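Local coordinates for restriction endonuclease EcoP15I, modification subunit (Escherichia coli, PDB 4ZCF) that methylates the N6 of one adenine in the asymmetric site 5'-CAGCAG-3' as a homodimer and pairs with the Res subunit for DNA cleavage, at a contact of chain A with DNA and the interface of chains A and B. Sequence-based numbering; all coordinates share one arbitrary frame. Chains: chain A/B, Restriction endonuclease EcoP15I, modification subunit.

Contact 1: a contact of chain A with DNA. Residues chain A 323-324, 329, 350-352. With nucleotides of chain D; nucleotides of chain C.
Two loop segments of chain A meet the major-groove side of a C-G pair, DC13 of chain C with DG9 of chain D, and the strand leading into it. Base readout is led by A:Asn323 and A:Pro324. With its CG anti to the backbone N (chi1 -171°), A:Asn323 directs OD1 at the Hoogsteen edge of DC13 and accepts a hydrogen bond of 3.3 Å from the exocyclic amine N4. The bond is bent, 140° at the hydrogen, and N4 stands above the carbonyl plane. That amine also donates to DG9 O6 in the Watson-Crick pair, so it is gripped from both sides. A:Pro324 adds shape, its CG reaching both bases of the pair, 3.7 Å from DG9 C6, and the CB of A:Arg350 packs against DC13 C6.

The backbone is held separately. A:Tyr329 comes at it end-on, tip first (chi1 -55°), so that OH donates to the phosphate oxygen OP2 of DA12 at 3.0 Å, while the N of A:Pro352 lies over the centre of one ring face. A phenylalanine here would lose this hydroxyl donor and would probably loosen the hold on the DA12 phosphate. The CD1-CE1 side of the A:Phe351 ring, with CE1 3.6 Å from C5' of DC13, packs against the sugar. Pairing an acceptor that suits the cytosine amine with phosphate and sugar contacts, the site probably contributes to reading this pair while holding the strand.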
loop_
_atom_site.group_PDB
_atom_site.type_symbol
_atom_site.label_atom_id
_atom_site.label_comp_id
_atom_site.label_asym_id
_atom_site.label_seq_id
_atom_site.Cartn_x
_atom_site.Cartn_y
_atom_site.Cartn_z
ATOM N N ASN A 323 -18.293 27.870 -3.819
ATOM C CA ASN A 323 -18.429 26.446 -4.068
ATOM C C ASN A 323 -17.681 25.987 -5.354
ATOM O O ASN A 323 -17.999 26.464 -6.452
ATOM C CB ASN A 323 -19.923 26.048 -4.102
ATOM C CG ASN A 323 -20.171 24.567 -4.130
ATOM O OD1 ASN A 323 -19.861 23.844 -3.189
ATOM N ND2 ASN A 323 -20.725 24.087 -5.220
ATOM N N PRO A 324 -16.738 25.007 -5.227
ATOM C CA PRO A 324 -16.020 24.508 -6.414
ATOM C C PRO A 324 -16.846 23.690 -7.394
ATOM O O PRO A 324 -17.651 22.852 -6.995
ATOM C CB PRO A 324 -14.933 23.623 -5.805
ATOM C CG PRO A 324 -15.534 23.132 -4.517
ATOM C CD PRO A 324 -16.280 24.316 -3.997
ATOM N N TYR A 329 -24.728 26.240 -2.008
ATOM C CA TYR A 329 -25.752 26.690 -1.062
ATOM C C TYR A 329 -26.121 28.137 -1.363
ATOM O O TYR A 329 -25.242 28.984 -1.478
ATOM C CB TYR A 329 -25.261 26.546 0.399
ATOM C CG TYR A 329 -24.805 25.143 0.753
ATOM C CD1 TYR A 329 -25.721 24.174 1.165
ATOM C CD2 TYR A 329 -23.464 24.769 0.637
ATOM C CE1 TYR A 329 -25.314 22.873 1.459
ATOM C CE2 TYR A 329 -23.049 23.464 0.917
ATOM C CZ TYR A 329 -23.982 22.520 1.328
ATOM O OH TYR A 329 -23.597 21.241 1.631
ATOM N N ARG A 350 -20.146 27.410 -0.096
ATOM C CA ARG A 350 -19.619 26.061 0.207
ATOM C C ARG A 350 -20.111 25.592 1.591
ATOM O O ARG A 350 -19.978 24.408 1.926
ATOM C CB ARG A 350 -18.069 26.031 0.186
ATOM C CG ARG A 350 -17.381 26.826 1.329
ATOM C CD ARG A 350 -15.879 26.770 1.289
ATOM N NE ARG A 350 -15.360 27.192 -0.014
ATOM C CZ ARG A 350 -14.077 27.185 -0.356
ATOM N NH1 ARG A 350 -13.154 26.764 0.503
ATOM N NH2 ARG A 350 -13.709 27.569 -1.569
ATOM N N PHE A 351 -20.609 26.550 2.410
ATOM C CA PHE A 351 -21.089 26.324 3.768
ATOM C C PHE A 351 -22.594 26.302 3.827
ATOM O O PHE A 351 -23.202 27.183 3.221
ATOM C CB PHE A 351 -20.615 27.447 4.715
ATOM C CG PHE A 351 -19.126 27.618 4.834
ATOM C CD1 PHE A 351 -18.367 26.741 5.609
ATOM C CD2 PHE A 351 -18.477 28.669 4.193
ATOM C CE1 PHE A 351 -16.981 26.891 5.708
ATOM C CE2 PHE A 351 -17.091 28.829 4.312
ATOM C CZ PHE A 351 -16.354 27.933 5.068
ATOM N N PRO A 352 -23.224 25.378 4.604
ATOM C CA PRO A 352 -24.687 25.455 4.802
ATOM C C PRO A 352 -24.973 26.636 5.739
ATOM O O PRO A 352 -24.095 26.983 6.526
ATOM C CB PRO A 352 -25.018 24.130 5.517
ATOM C CG PRO A 352 -23.777 23.296 5.473
ATOM C CD PRO A 352 -22.646 24.275 5.396
ATOM P P DG D 9 -9.863 14.672 -10.146
ATOM O OP1 DG D 9 -8.811 13.654 -10.405
ATOM O OP2 DG D 9 -11.146 14.232 -9.532
ATOM O "O5'" DG D 9 -9.214 15.826 -9.248
ATOM C "C5'" DG D 9 -9.922 16.984 -8.807
ATOM C "C4'" DG D 9 -9.358 17.431 -7.478
ATOM O "O4'" DG D 9 -10.011 18.665 -7.160
ATOM C "C3'" DG D 9 -9.770 16.498 -6.360
ATOM O "O3'" DG D 9 -8.730 15.606 -6.116
ATOM C "C2'" DG D 9 -10.013 17.404 -5.162
ATOM C "C1'" DG D 9 -10.487 18.677 -5.835
ATOM N N9 DG D 9 -11.929 18.843 -5.849
ATOM C C8 DG D 9 -12.766 18.646 -6.918
ATOM N N7 DG D 9 -14.022 18.870 -6.628
ATOM C C5 DG D 9 -14.030 19.161 -5.266
ATOM C C6 DG D 9 -15.107 19.491 -4.413
ATOM O O6 DG D 9 -16.323 19.587 -4.714
ATOM N N1 DG D 9 -14.679 19.676 -3.089
ATOM C C2 DG D 9 -13.365 19.558 -2.657
ATOM N N2 DG D 9 -13.125 19.804 -1.366
ATOM N N3 DG D 9 -12.355 19.256 -3.454
ATOM C C4 DG D 9 -12.749 19.111 -4.753
ATOM P P DT C 11 -25.888 15.880 -2.132
ATOM O OP1 DT C 11 -27.274 15.377 -2.332
ATOM O OP2 DT C 11 -25.307 16.889 -3.051
ATOM O "O5'" DT C 11 -25.746 16.455 -0.636
ATOM C "C5'" DT C 11 -26.125 15.776 0.562
ATOM C "C4'" DT C 11 -25.192 16.078 1.734
ATOM O "O4'" DT C 11 -23.903 15.434 1.560
ATOM C "C3'" DT C 11 -24.896 17.540 2.086
ATOM O "O3'" DT C 11 -24.910 17.674 3.520
ATOM C "C2'" DT C 11 -23.505 17.772 1.485
ATOM C "C1'" DT C 11 -22.849 16.398 1.643
ATOM N N1 DT C 11 -21.725 15.962 0.719
ATOM C C2 DT C 11 -20.562 15.423 1.271
ATOM O O2 DT C 11 -20.302 15.402 2.458
ATOM N N3 DT C 11 -19.630 14.968 0.360
ATOM C C4 DT C 11 -19.789 14.883 -1.020
ATOM O O4 DT C 11 -18.888 14.425 -1.733
ATOM C C5 DT C 11 -21.015 15.434 -1.530
ATOM C C7 DT C 11 -21.193 15.475 -3.018
ATOM C C6 DT C 11 -21.919 15.935 -0.662
ATOM P P DA C 12 -24.926 19.076 4.320
ATOM O OP1 DA C 12 -25.364 18.886 5.726
ATOM O OP2 DA C 12 -25.600 20.109 3.483
ATOM O "O5'" DA C 12 -23.368 19.376 4.412
ATOM C "C5'" DA C 12 -22.472 18.661 5.245
ATOM C "C4'" DA C 12 -21.054 19.051 4.874
ATOM O "O4'" DA C 12 -20.727 18.533 3.553
ATOM C "C3'" DA C 12 -20.774 20.549 4.813
ATOM O "O3'" DA C 12 -19.637 20.845 5.629
ATOM C "C2'" DA C 12 -20.590 20.808 3.313
ATOM C "C1'" DA C 12 -19.936 19.500 2.892
ATOM N N9 DA C 12 -19.835 19.160 1.468
ATOM C C8 DA C 12 -20.704 19.443 0.456
ATOM N N7 DA C 12 -20.322 18.951 -0.709
ATOM C C5 DA C 12 -19.089 18.358 -0.466
ATOM C C6 DA C 12 -18.151 17.662 -1.277
ATOM N N6 DA C 12 -18.253 17.474 -2.608
ATOM N N1 DA C 12 -17.036 17.187 -0.686
ATOM C C2 DA C 12 -16.827 17.421 0.616
ATOM N N3 DA C 12 -17.646 18.021 1.464
ATOM C C4 DA C 12 -18.782 18.465 0.871
ATOM P P DC C 13 -19.505 22.273 6.341
ATOM O OP1 DC C 13 -20.301 22.328 7.584
ATOM O OP2 DC C 13 -19.770 23.278 5.282
ATOM O "O5'" DC C 13 -17.977 22.439 6.730
ATOM C "C5'" DC C 13 -17.270 23.274 5.755
ATOM C "C4'" DC C 13 -16.618 22.494 4.615
ATOM O "O4'" DC C 13 -17.473 22.044 3.528
ATOM C "C3'" DC C 13 -15.599 23.241 3.805
ATOM O "O3'" DC C 13 -14.572 23.704 4.678
ATOM C "C2'" DC C 13 -15.205 22.050 2.939
ATOM C "C1'" DC C 13 -16.562 21.420 2.621
ATOM N N1 DC C 13 -16.933 21.413 1.139
ATOM C C2 DC C 13 -16.105 20.756 0.189
ATOM O O2 DC C 13 -15.093 20.139 0.545
ATOM N N3 DC C 13 -16.481 20.726 -1.126
ATOM C C4 DC C 13 -17.607 21.327 -1.532
ATOM N N4 DC C 13 -17.916 21.249 -2.835
ATOM C C5 DC C 13 -18.457 21.999 -0.601
ATOM C C6 DC C 13 -18.087 22.031 0.697
#

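Contact 2: the interface of chains A and B. Residues chain A 59-61, 170, 172; chain B 53, 55-57.
Strand 57-60 of chain A and strand 56-59 of chain B run antiparallel across the subunit boundary, where A:Asn59 and B:Ser57 exchange a reciprocal pair of backbone hydrogen bonds, N to O at 3.0 Å from A:Asn59 and at 2.9 Å from B:Ser57. Both bonds lie nearly along the C=O axis of their acceptors. Two residues further along each chain, the N of A:Leu61 donates to the O of B:Ser55 at 3.2 Å, this time in the carbonyl plane, which extends the pairing just past the end of the chain A strand.

Side chains add smaller contacts around this backbone ladder. At the bridge between A:Trp60 and B:Tyr56, the two residues touch through their beta carbons, CB to CB 3.8 Å, rather than through their rings. The indole of A:Trp60, with CG in the crowded position between backbone N and carbonyl carbon (chi1 79°), is turned away toward its own subunit.

B:Ser55 is approached on two sides. Its OG, anti to the backbone N (chi1 177°), lies alongside the CB of A:Leu61, 3.3 Å away. Its carbonyl, already an acceptor from A:Leu61, is also met by the beta carbon of A:Ser172, near the start of helix 171-188. Thus the helix start and the strand end of one subunit close on the same peptide group of the other. In this patch the hydrogen bonds across the boundary come from main-chain atoms, so the pairing, part of the homodimer interface, is likely to depend little on side-chain identity. Within chain A, the hydroxyls of A:Ser170 and A:Ser172 are hydrogen-bonded to each other, OG to OG 3.0 Å, beside the loop of chain B that carries B:Ser55.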
loop_
_atom_site.group_PDB
_atom_site.type_symbol
_atom_site.label_atom_id
_atom_site.label_comp_id
_atom_site.label_asym_id
_atom_site.label_seq_id
_atom_site.Cartn_x
_atom_site.Cartn_y
_atom_site.Cartn_z
ATOM N N ASN A 59 4.162 -10.211 -14.853
ATOM C CA ASN A 59 4.835 -11.505 -14.839
ATOM C C ASN A 59 6.196 -11.294 -15.423
ATOM O O ASN A 59 6.367 -10.491 -16.356
ATOM C CB ASN A 59 4.101 -12.558 -15.697
ATOM C CG ASN A 59 2.595 -12.618 -15.568
ATOM O OD1 ASN A 59 2.047 -13.021 -14.533
ATOM N ND2 ASN A 59 1.898 -12.294 -16.658
ATOM N N TRP A 60 7.167 -12.007 -14.851
ATOM C CA TRP A 60 8.544 -12.015 -15.283
ATOM C C TRP A 60 9.156 -13.371 -14.904
ATOM O O TRP A 60 8.712 -13.985 -13.923
ATOM C CB TRP A 60 9.313 -10.787 -14.701
ATOM C CG TRP A 60 9.740 -10.910 -13.271
ATOM C CD1 TRP A 60 10.921 -11.404 -12.817
ATOM C CD2 TRP A 60 8.977 -10.559 -12.107
ATOM N NE1 TRP A 60 10.951 -11.374 -11.441
ATOM C CE2 TRP A 60 9.757 -10.900 -10.978
ATOM C CE3 TRP A 60 7.701 -9.998 -11.904
ATOM C CZ2 TRP A 60 9.308 -10.706 -9.669
ATOM C CZ3 TRP A 60 7.275 -9.765 -10.602
ATOM C CH2 TRP A 60 8.082 -10.101 -9.504
ATOM N N LEU A 61 10.139 -13.853 -15.703
ATOM C CA LEU A 61 10.901 -15.097 -15.453
ATOM C C LEU A 61 11.798 -14.794 -14.248
ATOM O O LEU A 61 12.614 -13.860 -14.311
ATOM C CB LEU A 61 11.758 -15.461 -16.696
ATOM C CG LEU A 61 12.780 -16.627 -16.578
ATOM C CD1 LEU A 61 12.084 -17.992 -16.600
ATOM C CD2 LEU A 61 13.859 -16.543 -17.677
ATOM N N SER A 170 18.164 -6.694 -17.002
ATOM C CA SER A 170 16.820 -6.532 -17.550
ATOM C C SER A 170 15.804 -6.189 -16.438
ATOM O O SER A 170 16.138 -6.234 -15.256
ATOM C CB SER A 170 16.413 -7.818 -18.259
ATOM O OG SER A 170 16.196 -8.838 -17.298
ATOM N N SER A 172 13.167 -7.956 -15.584
ATOM C CA SER A 172 12.934 -9.199 -14.840
ATOM C C SER A 172 14.043 -9.483 -13.824
ATOM O O SER A 172 13.725 -9.872 -12.705
ATOM C CB SER A 172 12.702 -10.381 -15.776
ATOM O OG SER A 172 13.711 -10.505 -16.756
ATOM N N LYS B 53 18.130 -10.599 -22.734
ATOM C CA LYS B 53 17.881 -11.495 -21.603
ATOM C C LYS B 53 16.508 -11.178 -20.968
ATOM O O LYS B 53 16.044 -11.913 -20.084
ATOM C CB LYS B 53 19.006 -11.387 -20.581
ATOM N N SER B 55 12.606 -10.800 -20.168
ATOM C CA SER B 55 11.509 -11.761 -20.101
ATOM C C SER B 55 10.481 -11.253 -19.105
ATOM O O SER B 55 10.492 -11.652 -17.934
ATOM C CB SER B 55 12.022 -13.138 -19.685
ATOM O OG SER B 55 10.950 -14.058 -19.546
ATOM N N TYR B 56 9.620 -10.330 -19.559
ATOM C CA TYR B 56 8.582 -9.725 -18.731
ATOM C C TYR B 56 7.403 -9.271 -19.594
ATOM O O TYR B 56 7.561 -9.017 -20.803
ATOM C CB TYR B 56 9.146 -8.576 -17.842
ATOM C CG TYR B 56 9.003 -7.169 -18.393
ATOM C CD1 TYR B 56 9.749 -6.747 -19.491
ATOM C CD2 TYR B 56 8.143 -6.246 -17.798
ATOM C CE1 TYR B 56 9.614 -5.460 -20.013
ATOM C CE2 TYR B 56 8.008 -4.947 -18.305
ATOM C CZ TYR B 56 8.753 -4.556 -19.410
ATOM O OH TYR B 56 8.646 -3.282 -19.935
ATOM N N SER B 57 6.220 -9.179 -18.956
ATOM C CA SER B 57 5.005 -8.709 -19.597
ATOM C C SER B 57 3.933 -8.254 -18.617
ATOM O O SER B 57 3.908 -8.667 -17.458
ATOM C CB SER B 57 4.443 -9.752 -20.569
ATOM O OG SER B 57 3.854 -10.851 -19.898
#

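About 51 Å separates the C-alpha centres of contact 1 and contact 2, and they have no residue or secondary-structure element in common. Contact 1 draws on loops of chain A just ahead of helix 353-361 and earlier, whereas contact 2 sets strand 57-60 and the start of helix 171-188 of chain A against strand 56-59 of chain B and the loop before it. DNA reading and this part of subunit pairing thus use different regions of one chain. One Mod subunit makes most sequence-specific contacts and the other receives the flipped adenine; contact 2 is likely to support the pairing that this sharing of roles requires.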